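Local coordinates for HIGH potential IRON sulfur protein (Ectothiorhodospira shaposhnikovii, PDB 1HPI) that carries electrons in anaerobic electron transport of photosynthetic bacteria, using a high-potential [4Fe-4S] cluster, at residues E15-D19 with A20-Q24. Sequence-based numbering, arbitrary orientation.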
loop_
_atom_site.group_PDB
_atom_site.type_symbol
_atom_site.label_atom_id
_atom_site.label_comp_id
_atom_site.label_asym_id
_atom_site.label_seq_id
_atom_site.Cartn_x
_atom_site.Cartn_y
_atom_site.Cartn_z
ATOM N N GLU A 15 6.305 -2.507 -6.335
ATOM C CA GLU A 15 7.079 -3.029 -5.214
ATOM C C GLU A 15 6.302 -3.009 -3.919
ATOM O O GLU A 15 6.802 -2.693 -2.845
ATOM C CB GLU A 15 8.419 -2.293 -5.115
ATOM C CG GLU A 15 9.150 -2.598 -6.431
ATOM C CD GLU A 15 10.598 -2.279 -6.363
ATOM O OE1 GLU A 15 11.242 -3.031 -5.500
ATOM O OE2 GLU A 15 11.099 -1.400 -7.038
ATOM N N TYR A 16 5.044 -3.361 -4.051
ATOM C CA TYR A 16 4.166 -3.373 -2.904
ATOM C C TYR A 16 4.442 -4.482 -1.895
ATOM O O TYR A 16 4.758 -5.604 -2.259
ATOM C CB TYR A 16 2.706 -3.492 -3.395
ATOM C CG TYR A 16 1.720 -3.836 -2.291
ATOM C CD1 TYR A 16 1.126 -2.810 -1.555
ATOM C CD2 TYR A 16 1.386 -5.157 -1.984
ATOM C CE1 TYR A 16 0.220 -3.091 -0.535
ATOM C CE2 TYR A 16 0.478 -5.463 -0.970
ATOM C CZ TYR A 16 -0.097 -4.419 -0.243
ATOM O OH TYR A 16 -0.988 -4.688 0.767
ATOM N N ARG A 17 4.300 -4.164 -0.610
ATOM C CA ARG A 17 4.482 -5.119 0.477
ATOM C C ARG A 17 3.334 -4.931 1.465
ATOM O O ARG A 17 2.940 -3.802 1.730
ATOM C CB ARG A 17 5.734 -4.923 1.313
ATOM C CG ARG A 17 7.011 -5.138 0.532
ATOM C CD ARG A 17 7.170 -6.537 -0.043
ATOM N NE ARG A 17 8.240 -6.507 -1.033
ATOM C CZ ARG A 17 8.022 -6.466 -2.345
ATOM N NH1 ARG A 17 6.795 -6.467 -2.849
ATOM N NH2 ARG A 17 9.050 -6.431 -3.186
ATOM N N HIS A 18 2.798 -6.013 2.025
ATOM C CA HIS A 18 1.717 -5.877 2.995
ATOM C C HIS A 18 2.226 -5.287 4.316
ATOM O O HIS A 18 1.455 -4.712 5.092
ATOM C CB HIS A 18 1.162 -7.257 3.362
ATOM C CG HIS A 18 0.426 -7.963 2.283
ATOM N ND1 HIS A 18 -0.517 -7.318 1.503
ATOM C CD2 HIS A 18 0.507 -9.259 1.882
ATOM C CE1 HIS A 18 -0.985 -8.236 0.657
ATOM N NE2 HIS A 18 -0.393 -9.406 0.853
ATOM N N ASP A 19 3.533 -5.449 4.593
ATOM C CA ASP A 19 4.178 -4.954 5.816
ATOM C C ASP A 19 5.365 -4.080 5.420
ATOM O O ASP A 19 6.383 -4.562 4.921
ATOM C CB ASP A 19 4.664 -6.151 6.667
ATOM C CG ASP A 19 5.336 -5.852 7.988
ATOM O OD1 ASP A 19 5.446 -4.584 8.293
ATOM O OD2 ASP A 19 5.723 -6.734 8.725
ATOM N N ALA A 20 5.205 -2.782 5.637
ATOM C CA ALA A 20 6.206 -1.779 5.308
ATOM C C ALA A 20 7.534 -2.046 5.961
ATOM O O ALA A 20 8.586 -1.737 5.416
ATOM C CB ALA A 20 5.712 -0.406 5.723
ATOM N N SER A 21 7.460 -2.625 7.144
ATOM C CA SER A 21 8.667 -2.920 7.868
ATOM C C SER A 21 9.582 -3.835 7.074
ATOM O O SER A 21 10.754 -3.958 7.394
ATOM C CB SER A 21 8.391 -3.421 9.282
ATOM O OG SER A 21 8.147 -4.813 9.237
ATOM N N SER A 22 9.073 -4.476 6.024
ATOM C CA SER A 22 9.894 -5.367 5.229
ATOM C C SER A 22 10.400 -4.737 3.934
ATOM O O SER A 22 11.028 -5.388 3.097
ATOM C CB SER A 22 9.114 -6.630 4.922
ATOM O OG SER A 22 8.042 -6.307 4.057
ATOM N N VAL A 23 10.127 -3.454 3.771
ATOM C CA VAL A 23 10.554 -2.761 2.578
ATOM C C VAL A 23 12.033 -2.386 2.595
ATOM O O VAL A 23 12.540 -1.873 3.582
ATOM C CB VAL A 23 9.745 -1.474 2.446
ATOM C CG1 VAL A 23 10.352 -0.591 1.363
ATOM C CG2 VAL A 23 8.284 -1.784 2.116
ATOM N N GLN A 24 12.720 -2.621 1.484
ATOM C CA GLN A 24 14.117 -2.272 1.333
ATOM C C GLN A 24 14.161 -1.587 -0.031
ATOM O O GLN A 24 14.316 -2.235 -1.063
ATOM C CB GLN A 24 15.039 -3.490 1.496
ATOM C CG GLN A 24 16.371 -3.288 0.772
ATOM C CD GLN A 24 17.448 -4.172 1.346
ATOM O OE1 GLN A 24 18.531 -4.289 0.756
ATOM N NE2 GLN A 24 17.162 -4.789 2.492
HETATM O O HOH W 1 10.841 -6.848 0.297
HETATM O O HOH W 2 5.032 -7.948 3.586
#
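Asp19 meets Ser21 and Ser22 at the start of the short 3-10 turn 20-22, in the loop after helix 9-13. Its carboxylate OD1 accepts Ser21 N at 3.0 Å, from 51° out of the carboxylate plane. Ser21 OG adds a weak bond to Asp19 OD1 at 2.9 Å. In Asp19, CG lies anti to the backbone N (chi1 -179°), beside the carbonyl carbon, which brings OD1 to Ser21 N. The carbonyl oxygen of Asp19 takes two donors from one residue. Ser22 OG donates to Asp19 O at 2.6 Å, in the carbonyl plane, with a C=O...OG angle of 160°. Ser22 N also bonds Asp19 O, though its position is less certain. Val23 N to Ala20 O, 2.8 Å, adds the next turn bond.

Arg17 CG packs against Val23 CG2 at 3.9 Å. One water accepts from Arg17 NE at the guanidinium edge and donates to Ser22 O. A second accepts from Asp19 N, with a weak link to Ser22 OG. Tyr16, in the same loop, touches the iron-sulfur cluster. The N-H groups and hydroxyls of Ser21 and Ser22 are thus all taken up by Asp19, the Ser21 hydroxyl weakly, and its negative charge would probably suit the N-terminal end of the turn.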